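GXWXG domain-containing protein (Thermomonospora curvata, PDB 4MVE) is of unknown function but combines a GXWXG family region with a DUF4334 region in a single chain built largely of antiparallel strands. Local coordinates at residues Ser108-Tyr113 / Ile119-Arg124; Val131-Ala136 / Ile142-Leu147. One frame throughout, in Å; residues are numbered along the deposited sequence.

In the fold
Both interactions are antiparallel strand pairs of one antiparallel sheet, and both belong to the DUF4334 part of the chain. Interaction 1 pairs strands 106-113 and 118-124. Interaction 2 pairs strands 129-136 and 143-149 and comes later in the chain. Their centres lie about 8 Å apart. The inner strands, 118-124 and 129-136, are also neighbours, so the four strands form a continuous up-and-down meander. Probable backbone hydrogen bonds join them, from Asp135 N to Ile119 O and from Ala133 N to His121 O. Asp120 also packs on Met134 and Phe145. The meander brings both buried contacts close to the centre of the chain and continues through strand 143-149 to strand 42-48.

Interaction 1: residues Ser108-Tyr113 / Ile119-Arg124; sequences SAAMIY and IDHFRR
Phe122 turns its ring across the neighbouring strand and meets Met111. Its CG lies anti to its own carbonyl carbon (chi1 -60°), which carries CE2 to 3.7 Å from Met111 CB. Asp120 O lies over one face of the ring, offset toward the rim. With an alanine at Phe122 the ring contact with Met111 would be lost, and a gap would probably open beside Met111 CB and Met40. Met111, a selenomethionine, runs side by side with Asp120, and both point the same way. The bend at chi3 (69°) brings its CE to 3.1 Å from Asp120 OD2. The Tyr113 ring stands almost perpendicular to the Asp120 carboxylate, the planes 89° apart. A water in the plane of the Tyr113 ring bridges Tyr113 OH and Asp120 OD2. On the face of the sheet that carries Ala110 and His121, Ile112 and Ile119 lie alongside each other, and Ile119 CG2 reaches Ala110 CB at 3.6 Å. Met111 and Asp120 form the hydrogen-bonded backbone pair. Phe122 N donates to Ala109 O at 2.9 Å. Ser108 OG gives a 2.6 Å hydrogen bond to Phe122 O. The face of Ala110, Ile112 and Ile119 is thus apolar apart from His121, whose NE2 hydrogen-bonds Asp135 OD2. On the other face the buried Asp120 carboxylate accepts the water's hydrogen bond on OD2, with Lys67 only a long, weak ion-pair partner.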
ATOM      1  N   SER A 108      12.499  -5.704  -1.278  1.00 31.44           N
ATOM      2  CA  SER A 108      11.962  -4.890  -0.197  1.00 30.29           C
ATOM      3  C   SER A 108      10.866  -5.651   0.515  1.00 33.48           C
ATOM      4  O   SER A 108      10.435  -6.711   0.042  1.00 33.23           O
ATOM      5  CB  SER A 108      11.395  -3.585  -0.751  1.00 31.78           C
ATOM      6  OG  SER A 108      11.125  -2.679   0.313  1.00 32.05           O
ATOM      7  N   ALA A 109      10.408  -5.118   1.650  1.00 29.76           N
ATOM      8  CA  ALA A 109       9.261  -5.677   2.343  1.00 28.20           C
ATOM      9  C   ALA A 109       8.043  -5.620   1.417  1.00 30.46           C
ATOM     10  O   ALA A 109       7.810  -4.637   0.696  1.00 29.04           O
ATOM     11  CB  ALA A 109       8.981  -4.914   3.630  1.00 29.63           C
ATOM     12  N   ALA A 110       7.302  -6.706   1.412  1.00 27.21           N
ATOM     13  CA  ALA A 110       6.115  -6.831   0.601  1.00 25.70           C
ATOM     14  C   ALA A 110       5.006  -7.482   1.394  1.00 28.13           C
ATOM     15  O   ALA A 110       5.286  -8.398   2.146  1.00 26.06           O
ATOM     16  CB  ALA A 110       6.432  -7.659  -0.644  1.00 25.54           C
HETATM   17  N   MSE A 111       3.747  -7.002   1.264  1.00 24.83           N
HETATM   18  CA  MSE A 111       2.643  -7.716   1.911  1.00 24.44           C
HETATM   19  C   MSE A 111       2.099  -8.772   0.959  1.00 30.00           C
HETATM   20  O   MSE A 111       1.834  -8.474  -0.190  1.00 29.42           O
HETATM   21  CB  MSE A 111       1.541  -6.758   2.334  1.00 26.10           C
HETATM   22  CG  MSE A 111       0.610  -7.345   3.367  1.00 30.55           C
HETATM   23 SE   MSE A 111      -1.044  -6.289   3.378  0.91 35.09          SE
HETATM   24  CE  MSE A 111      -1.745  -6.783   1.656  1.00 32.09           C
ATOM     25  N   ILE A 112       1.952 -10.014   1.410  1.00 28.55           N
ATOM     26  CA  ILE A 112       1.402 -11.076   0.544  1.00 26.36           C
ATOM     27  C   ILE A 112       0.033 -11.489   1.099  1.00 28.61           C
ATOM     28  O   ILE A 112      -0.025 -11.879   2.246  1.00 27.88           O
ATOM     29  CB  ILE A 112       2.375 -12.290   0.490  1.00 28.27           C
ATOM     30  CG1 ILE A 112       3.798 -11.855   0.034  1.00 26.74           C
ATOM     31  CG2 ILE A 112       1.782 -13.469  -0.363  1.00 27.90           C
ATOM     32  CD1 ILE A 112       4.836 -12.932  -0.138  1.00 34.32           C
ATOM     33  N   TYR A 113      -1.041 -11.469   0.297  1.00 25.81           N
ATOM     34  CA  TYR A 113      -2.340 -11.954   0.809  1.00 25.12           C
ATOM     35  C   TYR A 113      -2.250 -13.447   1.020  1.00 25.86           C
ATOM     36  O   TYR A 113      -1.594 -14.153   0.222  1.00 24.33           O
ATOM     37  CB  TYR A 113      -3.489 -11.637  -0.158  1.00 25.89           C
ATOM     38  CG  TYR A 113      -3.995 -10.208  -0.085  1.00 26.33           C
ATOM     39  CD1 TYR A 113      -3.267  -9.158  -0.636  1.00 26.12           C
ATOM     40  CD2 TYR A 113      -5.216  -9.911   0.515  1.00 29.44           C
ATOM     41  CE1 TYR A 113      -3.754  -7.836  -0.608  1.00 27.99           C
ATOM     42  CE2 TYR A 113      -5.709  -8.603   0.556  1.00 30.64           C
ATOM     43  CZ  TYR A 113      -4.966  -7.563   0.015  1.00 35.28           C
ATOM     44  OH  TYR A 113      -5.502  -6.287   0.048  1.00 29.90           O
ATOM     45  N   ILE A 119       0.431  -9.253  -4.222  1.00 25.89           N
ATOM     46  CA  ILE A 119       1.585  -8.841  -3.420  1.00 25.23           C
ATOM     47  C   ILE A 119       1.717  -7.323  -3.503  1.00 30.29           C
ATOM     48  O   ILE A 119       1.695  -6.806  -4.614  1.00 30.90           O
ATOM     49  CB  ILE A 119       2.890  -9.528  -3.901  1.00 27.40           C
ATOM     50  CG1 ILE A 119       2.822 -11.048  -3.753  1.00 26.55           C
ATOM     51  CG2 ILE A 119       4.133  -8.953  -3.162  1.00 26.35           C
ATOM     52  CD1 ILE A 119       3.879 -11.743  -4.678  1.00 26.90           C
ATOM     53  N   ASP A 120       1.904  -6.620  -2.362  1.00 26.11           N
ATOM     54  CA  ASP A 120       2.137  -5.163  -2.320  1.00 24.55           C
ATOM     55  C   ASP A 120       3.586  -4.908  -1.933  1.00 28.94           C
ATOM     56  O   ASP A 120       3.959  -5.162  -0.782  1.00 28.36           O
ATOM     57  CB  ASP A 120       1.196  -4.439  -1.345  1.00 25.89           C
ATOM     58  CG  ASP A 120      -0.288  -4.717  -1.533  1.00 38.09           C
ATOM     59  OD1 ASP A 120      -0.730  -4.862  -2.699  1.00 37.18           O
ATOM     60  OD2 ASP A 120      -1.016  -4.717  -0.527  1.00 43.92           O
ATOM     61  N   HIS A 121       4.392  -4.416  -2.889  1.00 25.94           N
ATOM     62  CA  HIS A 121       5.839  -4.122  -2.740  1.00 26.62           C
ATOM     63  C   HIS A 121       6.005  -2.714  -2.199  1.00 32.89           C
ATOM     64  O   HIS A 121       5.520  -1.765  -2.815  1.00 33.22           O
ATOM     65  CB  HIS A 121       6.559  -4.282  -4.082  1.00 26.68           C
ATOM     66  CG  HIS A 121       6.354  -5.621  -4.714  1.00 31.03           C
ATOM     67  ND1 HIS A 121       7.309  -6.647  -4.592  1.00 32.39           N
ATOM     68  CD2 HIS A 121       5.333  -6.065  -5.492  1.00 33.26           C
ATOM     69  CE1 HIS A 121       6.837  -7.654  -5.300  1.00 32.53           C
ATOM     70  NE2 HIS A 121       5.662  -7.342  -5.884  1.00 33.61           N
ATOM     71  N   PHE A 122       6.590  -2.578  -1.001  1.00 29.22           N
ATOM     72  CA  PHE A 122       6.708  -1.271  -0.340  1.00 27.71           C
ATOM     73  C   PHE A 122       8.067  -0.608  -0.534  1.00 33.38           C
ATOM     74  O   PHE A 122       9.107  -1.253  -0.402  1.00 33.58           O
ATOM     75  CB  PHE A 122       6.436  -1.419   1.158  1.00 28.44           C
ATOM     76  CG  PHE A 122       5.066  -1.943   1.464  1.00 29.53           C
ATOM     77  CD1 PHE A 122       3.930  -1.247   1.055  1.00 32.25           C
ATOM     78  CD2 PHE A 122       4.898  -3.152   2.131  1.00 30.17           C
ATOM     79  CE1 PHE A 122       2.655  -1.750   1.319  1.00 32.38           C
ATOM     80  CE2 PHE A 122       3.631  -3.659   2.370  1.00 32.12           C
ATOM     81  CZ  PHE A 122       2.514  -2.945   1.985  1.00 30.23           C
ATOM     82  N   ARG A 123       8.058   0.699  -0.793  1.00 29.49           N
ATOM     83  CA  ARG A 123       9.292   1.484  -0.858  1.00 30.52           C
ATOM     84  C   ARG A 123       9.116   2.695   0.037  1.00 32.82           C
ATOM     85  O   ARG A 123       8.020   3.210   0.142  1.00 31.54           O
ATOM     86  CB  ARG A 123       9.639   1.907  -2.301  1.00 33.86           C
ATOM     87  CG  ARG A 123       9.834   0.784  -3.294  1.00 33.88           C
ATOM     88  CD  ARG A 123      11.215   0.160  -3.368  1.00 50.69           C
ATOM     89  NE  ARG A 123      11.188  -0.938  -4.346  1.00 59.66           N
ATOM     90  CZ  ARG A 123      11.485  -0.807  -5.637  1.00 70.97           C
ATOM     91  NH1 ARG A 123      11.904   0.361  -6.114  1.00 47.20           N
ATOM     92  NH2 ARG A 123      11.387  -1.846  -6.455  1.00 64.59           N
ATOM     93  N   ARG A 124      10.190   3.186   0.622  1.00 30.15           N
ATOM     94  CA  ARG A 124      10.179   4.305   1.544  1.00 30.72           C
ATOM     95  C   ARG A 124      10.010   5.650   0.835  1.00 34.22           C
ATOM     96  O   ARG A 124      10.749   5.943  -0.101  1.00 35.34           O
ATOM     97  CB  ARG A 124      11.519   4.324   2.348  1.00 33.10           C
ATOM     98  CG  ARG A 124      11.596   5.398   3.448  1.00 43.79           C
ATOM     99  CD  ARG A 124      12.946   5.385   4.157  1.00 48.99           C
ATOM    100  NE  ARG A 124      13.015   6.363   5.251  1.00 49.90           N
ATOM    101  CZ  ARG A 124      13.424   7.619   5.109  1.00 65.43           C
ATOM    102  NH1 ARG A 124      13.814   8.069   3.922  1.00 55.44           N
ATOM    103  NH2 ARG A 124      13.436   8.438   6.149  1.00 62.11           N
TER
HETATM  104  O   HOH W   1      -3.850  -4.173  -0.760  1.00 37.38           O

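Interaction 2: residues Val131-Ala136 / Ile142-Leu147; sequences VGAMDA and ILYFHL
Gly132 and Phe145 face each other in the beta hairpin of strands 129-136 and 143-149. Four backbone hydrogen bonds join the strands, two at each hydrogen-bonded pair. Gly132 and Phe145 exchange bonds, with Gly132 N donating to Phe145 O at 2.8 Å. Met134 and Leu143 do the same: Met134 N donates to Leu143 O at 2.7 Å, and the return bond from Leu143 N to Met134 O is longer, at 3.2 Å.

Apolar packing divides between the two faces. On one, Ala133 CB touches Ile142 CG2 at 3.7 Å and also meets Tyr144 CE1. The Tyr144 ring crosses Val131 obliquely, Tyr144 CD1 meeting Val131 CG1. Its hydroxyl hydrogen-bonds Glu26 of helix 22-29 and Arg104, and Tyr29 of the same helix packs on Val131, Ala133 and Tyr144. On the opposite face Met134, a selenomethionine, runs alongside Leu143. It folds over at its last torsion (chi3 72°), which lays Met134 CE against Leu143 CD1 at 3.7 Å.

The aromatic contact is a CH-pi interaction at Gly132. Phe145 CG sits between its backbone N and carbonyl carbon (chi1 67°), which swings the ring back over the partner strand. Gly132 has no side chain in the way, and its CA stands 4.0 Å from the centroid of the Phe145 ring, 17° off the ring normal.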
ATOM      1  N   VAL A 131       5.187   3.972  -0.567  1.00 29.62           N
ATOM      2  CA  VAL A 131       4.343   3.791  -1.742  1.00 28.08           C
ATOM      3  C   VAL A 131       4.209   2.273  -1.851  1.00 30.75           C
ATOM      4  O   VAL A 131       5.196   1.587  -1.653  1.00 28.87           O
ATOM      5  CB  VAL A 131       4.895   4.465  -3.038  1.00 31.88           C
ATOM      6  CG1 VAL A 131       4.184   3.937  -4.285  1.00 30.20           C
ATOM      7  CG2 VAL A 131       4.734   5.987  -2.976  1.00 32.06           C
ATOM      8  N   GLY A 132       3.016   1.761  -2.136  1.00 26.90           N
ATOM      9  CA  GLY A 132       2.837   0.320  -2.295  1.00 25.27           C
ATOM     10  C   GLY A 132       2.595   0.047  -3.757  1.00 31.71           C
ATOM     11  O   GLY A 132       1.814   0.768  -4.384  1.00 31.16           O
ATOM     12  N   ALA A 133       3.257  -1.002  -4.307  1.00 28.85           N
ATOM     13  CA  ALA A 133       3.126  -1.444  -5.690  1.00 28.70           C
ATOM     14  C   ALA A 133       2.376  -2.775  -5.710  1.00 29.27           C
ATOM     15  O   ALA A 133       2.921  -3.805  -5.310  1.00 27.02           O
ATOM     16  CB  ALA A 133       4.499  -1.589  -6.337  1.00 30.02           C
HETATM   17  N   MSE A 134       1.092  -2.735  -6.096  1.00 24.57           N
HETATM   18  CA  MSE A 134       0.269  -3.922  -6.100  1.00 26.16           C
HETATM   19  C   MSE A 134       0.565  -4.776  -7.345  1.00 32.35           C
HETATM   20  O   MSE A 134       0.422  -4.296  -8.482  1.00 33.09           O
HETATM   21  CB  MSE A 134      -1.234  -3.562  -6.040  1.00 28.31           C
HETATM   22  CG  MSE A 134      -2.073  -4.814  -5.864  1.00 34.65           C
HETATM   23 SE   MSE A 134      -3.940  -4.504  -6.222  0.97 43.51          SE
HETATM   24  CE  MSE A 134      -3.785  -4.312  -8.206  1.00 41.66           C
ATOM     25  N   ASP A 135       0.970  -6.029  -7.103  1.00 28.77           N
ATOM     26  CA  ASP A 135       1.335  -7.057  -8.095  1.00 29.54           C
ATOM     27  C   ASP A 135       0.299  -8.197  -7.975  1.00 32.32           C
ATOM     28  O   ASP A 135       0.468  -9.121  -7.173  1.00 31.62           O
ATOM     29  CB  ASP A 135       2.800  -7.505  -7.788  1.00 29.02           C
ATOM     30  CG  ASP A 135       3.348  -8.762  -8.448  1.00 36.81           C
ATOM     31  OD1 ASP A 135       2.715  -9.261  -9.429  1.00 36.11           O
ATOM     32  OD2 ASP A 135       4.430  -9.233  -8.012  1.00 36.56           O
ATOM     33  N   ALA A 136      -0.818  -8.068  -8.712  1.00 29.21           N
ATOM     34  CA  ALA A 136      -1.953  -9.006  -8.689  1.00 29.13           C
ATOM     35  C   ALA A 136      -2.012  -9.829  -9.976  1.00 36.26           C
ATOM     36  O   ALA A 136      -2.053  -9.267 -11.088  1.00 37.92           O
ATOM     37  CB  ALA A 136      -3.275  -8.251  -8.505  1.00 29.98           C
ATOM     38  N   ILE A 142       1.220  -3.033 -12.894  1.00 36.56           N
ATOM     39  CA  ILE A 142       1.378  -2.808 -11.461  1.00 34.44           C
ATOM     40  C   ILE A 142       0.545  -1.551 -11.098  1.00 38.62           C
ATOM     41  O   ILE A 142       0.633  -0.579 -11.824  1.00 37.65           O
ATOM     42  CB  ILE A 142       2.897  -2.596 -11.136  1.00 35.89           C
ATOM     43  CG1 ILE A 142       3.783  -3.849 -11.479  1.00 36.29           C
ATOM     44  CG2 ILE A 142       3.122  -2.033  -9.705  1.00 33.18           C
ATOM     45  CD1 ILE A 142       3.477  -5.175 -10.780  1.00 38.03           C
ATOM     46  N   LEU A 143      -0.239  -1.560 -10.009  1.00 35.68           N
ATOM     47  CA  LEU A 143      -1.002  -0.367  -9.620  1.00 35.35           C
ATOM     48  C   LEU A 143      -0.452   0.173  -8.259  1.00 38.38           C
ATOM     49  O   LEU A 143       0.068  -0.578  -7.439  1.00 37.72           O
ATOM     50  CB  LEU A 143      -2.528  -0.644  -9.611  1.00 36.21           C
ATOM     51  CG  LEU A 143      -3.105  -1.190 -10.970  1.00 42.80           C
ATOM     52  CD1 LEU A 143      -4.511  -1.763 -10.802  1.00 44.13           C
ATOM     53  CD2 LEU A 143      -3.102  -0.121 -12.089  1.00 43.17           C
ATOM     54  N   TYR A 144      -0.535   1.474  -8.052  1.00 32.49           N
ATOM     55  CA  TYR A 144       0.091   2.087  -6.899  1.00 30.46           C
ATOM     56  C   TYR A 144      -0.884   2.656  -5.902  1.00 32.84           C
ATOM     57  O   TYR A 144      -1.901   3.221  -6.277  1.00 33.65           O
ATOM     58  CB  TYR A 144       1.063   3.203  -7.371  1.00 30.05           C
ATOM     59  CG  TYR A 144       2.160   2.650  -8.252  1.00 29.26           C
ATOM     60  CD1 TYR A 144       3.312   2.098  -7.700  1.00 31.20           C
ATOM     61  CD2 TYR A 144       2.025   2.628  -9.635  1.00 30.78           C
ATOM     62  CE1 TYR A 144       4.306   1.546  -8.508  1.00 29.66           C
ATOM     63  CE2 TYR A 144       2.987   2.036 -10.447  1.00 31.89           C
ATOM     64  CZ  TYR A 144       4.129   1.500  -9.881  1.00 36.56           C
ATOM     65  OH  TYR A 144       5.068   0.906 -10.691  1.00 39.95           O
ATOM     66  N   PHE A 145      -0.523   2.567  -4.626  1.00 27.96           N
ATOM     67  CA  PHE A 145      -1.291   3.161  -3.543  1.00 27.56           C
ATOM     68  C   PHE A 145      -0.307   3.735  -2.503  1.00 30.97           C
ATOM     69  O   PHE A 145       0.901   3.525  -2.624  1.00 30.63           O
ATOM     70  CB  PHE A 145      -2.293   2.140  -2.938  1.00 27.98           C
ATOM     71  CG  PHE A 145      -1.639   0.981  -2.224  1.00 29.25           C
ATOM     72  CD1 PHE A 145      -1.301  -0.189  -2.917  1.00 32.64           C
ATOM     73  CD2 PHE A 145      -1.357   1.053  -0.857  1.00 29.51           C
ATOM     74  CE1 PHE A 145      -0.681  -1.260  -2.261  1.00 32.62           C
ATOM     75  CE2 PHE A 145      -0.722  -0.005  -0.201  1.00 33.06           C
ATOM     76  CZ  PHE A 145      -0.400  -1.164  -0.903  1.00 32.12           C
ATOM     77  N   HIS A 146      -0.806   4.445  -1.479  1.00 27.26           N
ATOM     78  CA  HIS A 146       0.141   4.977  -0.499  1.00 26.83           C
ATOM     79  C   HIS A 146      -0.320   4.681   0.912  1.00 30.38           C
ATOM     80  O   HIS A 146      -1.478   4.366   1.104  1.00 30.81           O
ATOM     81  CB  HIS A 146       0.412   6.485  -0.712  1.00 26.98           C
ATOM     82  CG  HIS A 146      -0.804   7.349  -0.887  1.00 29.65           C
ATOM     83  ND1 HIS A 146      -1.567   7.757   0.196  1.00 31.93           N
ATOM     84  CD2 HIS A 146      -1.343   7.868  -2.014  1.00 29.31           C
ATOM     85  CE1 HIS A 146      -2.528   8.512  -0.305  1.00 29.69           C
ATOM     86  NE2 HIS A 146      -2.425   8.617  -1.625  1.00 29.35           N
ATOM     87  N   LEU A 147       0.620   4.680   1.880  1.00 27.34           N
ATOM     88  CA  LEU A 147       0.354   4.473   3.297  1.00 26.21           C
ATOM     89  C   LEU A 147       1.083   5.515   4.108  1.00 32.69           C
ATOM     90  O   LEU A 147       2.259   5.780   3.855  1.00 33.78           O
ATOM     91  CB  LEU A 147       0.748   3.055   3.785  1.00 25.77           C
ATOM     92  CG  LEU A 147       0.101   1.829   3.106  1.00 27.90           C
ATOM     93  CD1 LEU A 147       0.845   0.537   3.497  1.00 26.35           C
ATOM     94  CD2 LEU A 147      -1.435   1.756   3.361  1.00 26.73           C
TER